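Long-range contact in glucokinase (Streptomyces griseus, PDB 3VGL), which probably catalyses the ATP-dependent phosphorylation of D-glucose to glucose 6-phosphate, as a ROK family glucokinase of the actin-like ATPase clan: residues D252-G266 against R287-G299. Numbering follows the deposited sequence.
Sequences DPSAFIVGGGVSDEG and RPHAQVLAAQLGG. With ANP (phosphoaminophosphonic acid-adenylate ester), chain E.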
loop_
_atom_site.group_PDB
_atom_site.type_symbol
_atom_site.label_atom_id
_atom_site.label_comp_id
_atom_site.label_asym_id
_atom_site.label_seq_id
_atom_site.Cartn_x
_atom_site.Cartn_y
_atom_site.Cartn_z
ATOM N N ASP A 252 3.182 -24.483 0.624
ATOM C CA ASP A 252 2.770 -25.439 -0.443
ATOM C C ASP A 252 2.067 -26.718 0.080
ATOM O O ASP A 252 2.541 -27.841 -0.179
ATOM C CB ASP A 252 3.992 -25.804 -1.314
ATOM C CG ASP A 252 3.627 -26.647 -2.540
ATOM O OD1 ASP A 252 2.572 -26.382 -3.158
ATOM O OD2 ASP A 252 4.429 -27.540 -2.910
ATOM N N PRO A 253 0.943 -26.574 0.817
ATOM C CA PRO A 253 0.251 -27.755 1.371
ATOM C C PRO A 253 -0.613 -28.425 0.301
ATOM O O PRO A 253 -0.826 -27.853 -0.768
ATOM C CB PRO A 253 -0.638 -27.142 2.444
ATOM C CG PRO A 253 -1.054 -25.838 1.806
ATOM C CD PRO A 253 0.210 -25.323 1.130
ATOM N N SER A 254 -1.137 -29.616 0.594
ATOM C CA SER A 254 -2.086 -30.238 -0.318
ATOM C C SER A 254 -3.471 -29.589 -0.190
ATOM O O SER A 254 -4.252 -29.592 -1.148
ATOM C CB SER A 254 -2.175 -31.740 -0.049
ATOM O OG SER A 254 -2.495 -31.983 1.306
ATOM N N ALA A 255 -3.762 -29.043 0.989
ATOM C CA ALA A 255 -5.046 -28.404 1.224
ATOM C C ALA A 255 -4.958 -27.252 2.206
ATOM O O ALA A 255 -4.180 -27.298 3.179
ATOM C CB ALA A 255 -6.059 -29.441 1.735
ATOM N N PHE A 256 -5.786 -26.249 1.931
ATOM C CA PHE A 256 -6.168 -25.209 2.887
ATOM C C PHE A 256 -7.542 -25.514 3.430
ATOM O O PHE A 256 -8.434 -25.916 2.675
ATOM C CB PHE A 256 -6.186 -23.835 2.217
ATOM C CG PHE A 256 -4.830 -23.379 1.799
ATOM C CD1 PHE A 256 -3.927 -22.962 2.762
ATOM C CD2 PHE A 256 -4.421 -23.450 0.461
ATOM C CE1 PHE A 256 -2.630 -22.581 2.408
ATOM C CE2 PHE A 256 -3.105 -23.034 0.093
ATOM C CZ PHE A 256 -2.229 -22.615 1.077
ATOM N N ILE A 257 -7.691 -25.339 4.740
ATOM C CA ILE A 257 -8.971 -25.610 5.414
ATOM C C ILE A 257 -9.376 -24.328 6.105
ATOM O O ILE A 257 -8.616 -23.791 6.920
ATOM C CB ILE A 257 -8.859 -26.776 6.409
ATOM C CG1 ILE A 257 -8.315 -28.026 5.701
ATOM C CG2 ILE A 257 -10.219 -27.056 7.048
ATOM C CD1 ILE A 257 -7.920 -29.160 6.637
ATOM N N VAL A 258 -10.557 -23.831 5.753
ATOM C CA VAL A 258 -11.057 -22.558 6.286
ATOM C C VAL A 258 -12.087 -22.844 7.359
ATOM O O VAL A 258 -13.121 -23.474 7.080
ATOM C CB VAL A 258 -11.682 -21.700 5.158
ATOM C CG1 VAL A 258 -12.138 -20.355 5.723
ATOM C CG2 VAL A 258 -10.647 -21.441 4.058
ATOM N N GLY A 259 -11.783 -22.391 8.586
ATOM C CA GLY A 259 -12.667 -22.604 9.740
ATOM C C GLY A 259 -13.108 -21.260 10.302
ATOM O O GLY A 259 -13.146 -20.238 9.589
ATOM N N GLY A 260 -13.458 -21.264 11.578
ATOM C CA GLY A 260 -14.065 -20.091 12.203
ATOM C C GLY A 260 -15.571 -20.143 12.082
ATOM O O GLY A 260 -16.105 -20.944 11.321
ATOM N N GLY A 261 -16.269 -19.300 12.842
ATOM C CA GLY A 261 -17.725 -19.241 12.743
ATOM C C GLY A 261 -18.277 -19.095 11.346
ATOM O O GLY A 261 -19.250 -19.754 11.011
ATOM N N VAL A 262 -17.671 -18.253 10.514
ATOM C CA VAL A 262 -18.304 -18.079 9.191
ATOM C C VAL A 262 -18.157 -19.308 8.293
ATOM O O VAL A 262 -18.936 -19.475 7.355
ATOM C CB VAL A 262 -17.862 -16.806 8.485
ATOM C CG1 VAL A 262 -16.395 -16.878 8.168
ATOM C CG2 VAL A 262 -18.722 -16.531 7.233
ATOM N N SER A 263 -17.219 -20.199 8.614
ATOM C CA SER A 263 -17.078 -21.440 7.824
ATOM C C SER A 263 -18.320 -22.315 7.948
ATOM O O SER A 263 -18.526 -23.206 7.137
ATOM C CB SER A 263 -15.828 -22.251 8.197
ATOM O OG SER A 263 -15.958 -22.914 9.447
ATOM N N ASP A 264 -19.157 -22.053 8.959
ATOM C CA ASP A 264 -20.447 -22.729 9.072
ATOM C C ASP A 264 -21.303 -22.543 7.828
ATOM O O ASP A 264 -22.241 -23.334 7.573
ATOM C CB ASP A 264 -21.209 -22.199 10.288
ATOM C CG ASP A 264 -20.621 -22.673 11.601
ATOM O OD1 ASP A 264 -19.983 -23.745 11.636
ATOM O OD2 ASP A 264 -20.831 -21.981 12.617
ATOM N N GLU A 265 -20.985 -21.504 7.052
ATOM C CA GLU A 265 -21.773 -21.199 5.857
ATOM C C GLU A 265 -21.378 -22.003 4.620
ATOM O O GLU A 265 -22.062 -21.916 3.599
ATOM C CB GLU A 265 -21.767 -19.700 5.545
ATOM C CG GLU A 265 -22.215 -18.821 6.711
ATOM C CD GLU A 265 -23.659 -19.024 7.154
ATOM O OE1 GLU A 265 -24.482 -19.587 6.388
ATOM O OE2 GLU A 265 -23.987 -18.607 8.284
ATOM N N GLY A 266 -20.274 -22.753 4.701
ATOM C CA GLY A 266 -19.871 -23.648 3.607
ATOM C C GLY A 266 -19.559 -22.897 2.324
ATOM O O GLY A 266 -18.854 -21.880 2.353
ATOM N N ARG A 287 2.282 -24.419 -12.179
ATOM C CA ARG A 287 2.374 -25.055 -10.859
ATOM C C ARG A 287 1.021 -25.546 -10.325
ATOM O O ARG A 287 -0.029 -24.974 -10.641
ATOM C CB ARG A 287 3.101 -24.133 -9.838
ATOM C CG ARG A 287 2.497 -22.743 -9.599
ATOM C CD ARG A 287 1.299 -22.696 -8.621
ATOM N NE ARG A 287 1.569 -23.186 -7.284
ATOM C CZ ARG A 287 2.163 -22.496 -6.314
ATOM N NH1 ARG A 287 2.573 -21.237 -6.551
ATOM N NH2 ARG A 287 2.361 -23.093 -5.111
ATOM N N PRO A 288 1.040 -26.594 -9.483
ATOM C CA PRO A 288 -0.215 -27.161 -9.028
ATOM C C PRO A 288 -0.914 -26.326 -7.945
ATOM O O PRO A 288 -0.284 -25.515 -7.260
ATOM C CB PRO A 288 0.193 -28.529 -8.449
ATOM C CG PRO A 288 1.614 -28.740 -8.851
ATOM C CD PRO A 288 2.191 -27.369 -8.995
ATOM N N HIS A 289 -2.211 -26.536 -7.813
ATOM C CA HIS A 289 -2.983 -25.796 -6.807
ATOM C C HIS A 289 -3.477 -26.697 -5.682
ATOM O O HIS A 289 -3.961 -27.806 -5.903
ATOM C CB HIS A 289 -4.153 -25.060 -7.448
ATOM C CG HIS A 289 -5.049 -25.939 -8.259
ATOM N ND1 HIS A 289 -4.874 -26.121 -9.615
ATOM C CD2 HIS A 289 -6.110 -26.706 -7.908
ATOM C CE1 HIS A 289 -5.793 -26.957 -10.065
ATOM N NE2 HIS A 289 -6.558 -27.323 -9.051
ATOM N N ALA A 290 -3.398 -26.188 -4.460
ATOM C CA ALA A 290 -3.982 -26.860 -3.300
ATOM C C ALA A 290 -5.492 -26.846 -3.385
ATOM O O ALA A 290 -6.077 -26.006 -4.077
ATOM C CB ALA A 290 -3.558 -26.128 -2.039
ATOM N N GLN A 291 -6.122 -27.781 -2.676
ATOM C CA GLN A 291 -7.552 -27.712 -2.428
ATOM C C GLN A 291 -7.810 -26.598 -1.421
ATOM O O GLN A 291 -6.939 -26.267 -0.592
ATOM C CB GLN A 291 -8.070 -29.022 -1.847
ATOM C CG GLN A 291 -7.899 -30.184 -2.825
ATOM C CD GLN A 291 -8.303 -31.485 -2.196
ATOM O OE1 GLN A 291 -9.451 -31.665 -1.839
ATOM N NE2 GLN A 291 -7.350 -32.401 -2.057
ATOM N N VAL A 292 -9.000 -26.020 -1.522
ATOM C CA VAL A 292 -9.473 -25.037 -0.542
ATOM C C VAL A 292 -10.800 -25.574 -0.037
ATOM O O VAL A 292 -11.769 -25.668 -0.796
ATOM C CB VAL A 292 -9.658 -23.624 -1.151
ATOM C CG1 VAL A 292 -10.139 -22.653 -0.058
ATOM C CG2 VAL A 292 -8.336 -23.097 -1.723
ATOM N N LEU A 293 -10.827 -25.925 1.243
ATOM C CA LEU A 293 -11.954 -26.684 1.817
ATOM C C LEU A 293 -12.538 -26.014 3.033
ATOM O O LEU A 293 -11.813 -25.429 3.835
ATOM C CB LEU A 293 -11.505 -28.094 2.220
ATOM C CG LEU A 293 -10.834 -28.921 1.116
ATOM C CD1 LEU A 293 -10.239 -30.188 1.708
ATOM C CD2 LEU A 293 -11.831 -29.238 0.013
ATOM N N ALA A 294 -13.856 -26.111 3.193
ATOM C CA ALA A 294 -14.468 -25.711 4.454
ATOM C C ALA A 294 -14.087 -26.708 5.540
ATOM O O ALA A 294 -14.010 -27.920 5.283
ATOM C CB ALA A 294 -15.986 -25.681 4.310
ATOM N N ALA A 295 -13.857 -26.202 6.749
ATOM C CA ALA A 295 -13.759 -27.058 7.921
ATOM C C ALA A 295 -15.019 -27.917 8.000
ATOM O O ALA A 295 -16.140 -27.402 8.025
ATOM C CB ALA A 295 -13.607 -26.202 9.194
ATOM N N GLN A 296 -14.825 -29.227 7.982
ATOM C CA GLN A 296 -15.958 -30.149 8.091
ATOM C C GLN A 296 -16.716 -30.004 9.407
ATOM O O GLN A 296 -17.945 -30.215 9.467
ATOM C CB GLN A 296 -15.467 -31.578 7.912
ATOM C CG GLN A 296 -15.237 -31.938 6.456
ATOM C CD GLN A 296 -14.902 -33.404 6.286
ATOM O OE1 GLN A 296 -15.168 -34.218 7.169
ATOM N NE2 GLN A 296 -14.290 -33.737 5.165
ATOM N N LEU A 297 -15.987 -29.644 10.461
ATOM C CA LEU A 297 -16.568 -29.416 11.776
ATOM C C LEU A 297 -17.052 -27.975 11.952
ATOM O O LEU A 297 -17.619 -27.626 13.002
ATOM C CB LEU A 297 -15.565 -29.772 12.876
ATOM C CG LEU A 297 -14.994 -31.201 12.835
ATOM C CD1 LEU A 297 -13.704 -31.287 13.676
ATOM C CD2 LEU A 297 -16.030 -32.233 13.272
ATOM N N GLY A 298 -16.818 -27.146 10.931
ATOM C CA GLY A 298 -17.212 -25.746 10.967
ATOM C C GLY A 298 -16.576 -25.073 12.161
ATOM O O GLY A 298 -15.436 -25.375 12.514
ATOM N N GLY A 299 -17.341 -24.200 12.813
ATOM C CA GLY A 299 -16.868 -23.447 13.973
ATOM C C GLY A 299 -16.538 -24.304 15.185
ATOM O O GLY A 299 -15.908 -23.819 16.132
HETATM P PB ANP E . -14.906 -16.318 18.075
HETATM O O1B ANP E . -13.907 -15.455 17.298
HETATM O O2B ANP E . -15.332 -15.780 19.410
HETATM N N3B ANP E . -14.234 -17.875 18.323
HETATM P PA ANP E . -16.549 -16.682 15.686
HETATM O O1A ANP E . -18.037 -17.022 15.555
HETATM O O2A ANP E . -15.515 -17.609 15.126
HETATM O O3A ANP E . -16.280 -16.389 17.250
HETATM O "O5'" ANP E . -16.270 -15.231 15.048
HETATM C "C5'" ANP E . -17.065 -14.090 15.387
HETATM C "C4'" ANP E . -17.044 -13.107 14.236
HETATM O "O4'" ANP E . -17.413 -13.768 13.017
HETATM C "C3'" ANP E . -18.061 -12.017 14.463
HETATM O "O3'" ANP E . -17.607 -10.863 13.750
HETATM C "C2'" ANP E . -19.277 -12.593 13.785
HETATM O "O2'" ANP E . -20.189 -11.588 13.378
HETATM C "C1'" ANP E . -18.708 -13.347 12.592
HETATM N N9 ANP E . -19.465 -14.583 12.324
HETATM C C8 ANP E . -19.567 -15.675 13.104
HETATM N N7 ANP E . -20.355 -16.624 12.504
HETATM C C5 ANP E . -20.722 -16.109 11.316
HETATM C C6 ANP E . -21.564 -16.538 10.163
HETATM N N6 ANP E . -22.166 -17.755 10.152
HETATM N N1 ANP E . -21.669 -15.685 9.122
HETATM C C2 ANP E . -21.091 -14.460 9.082
HETATM N N3 ANP E . -20.326 -14.006 10.103
HETATM C C4 ANP E . -20.134 -14.773 11.195
HETATM O O HOH W 1 1.900 -25.649 -5.485
HETATM O O HOH W 2 -4.511 -31.688 -2.754
HETATM O O HOH W 3 -13.123 -23.764 12.771
HETATM O O HOH W 4 -18.394 -26.008 7.311
#
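Phe256 and Val258 exchange backbone hydrogen bonds with Gln291, Leu293 and Ala295, pairing strands 255-259 and 291-294 in parallel. Helix 267-280 connects the two strands in a beta-alpha-beta unit, and 291-294 is an outermost strand of its sheet within the chain. The bond from Val258 N to Leu293 O is 2.8 Å long.

The tight side carries Phe256, Val258, Val292 and Ala294. With CG anti to the carbonyl carbon (chi1 -67°), the Phe256 side chain leaves beside its own backbone N, and ring atoms CD2 and CE2 meet Ala290 CB obliquely, each at 3.8 Å. Pro253 CG sits 3.5 Å above one face of this ring, offset toward its rim. Helices 227-251 and 267-280 close the layer, and Phe277 meets the ring of Phe256.

On the other side Ile257 is buried and close, its CG2 3.6 Å from Ala295 CA. The looseness lies at Leu293, partly exposed, and Gln291, exposed. A water joins Gln291 NE2 to Ser254 O. At the far end the salt bridge from Asp252 OD1 to Arg287 NH2 is long, 3.8 Å, and a water spans it; Asp252 OD2 is hydrogen-bonded to the backbone N atoms of Phe149 and Val151 of the second subunit.

Past the strands, the 3-10 segment 261-265 lines the nucleotide pocket. Gly261 N binds ANP O2A, and Glu265 OE2 accepts from the adenine N6. Ser263 OG donates to Gly260 O at 2.7 Å, in the carbonyl plane, and packs on Gly298 CA. An alanine here would lack the hydroxyl, which would probably leave Gly260 O without one of its donors and let the turn at 260-263 loosen against Gly298. Nearby, Gly299 N meets Asp264 OD1 at 2.9 Å from above the carboxylate plane.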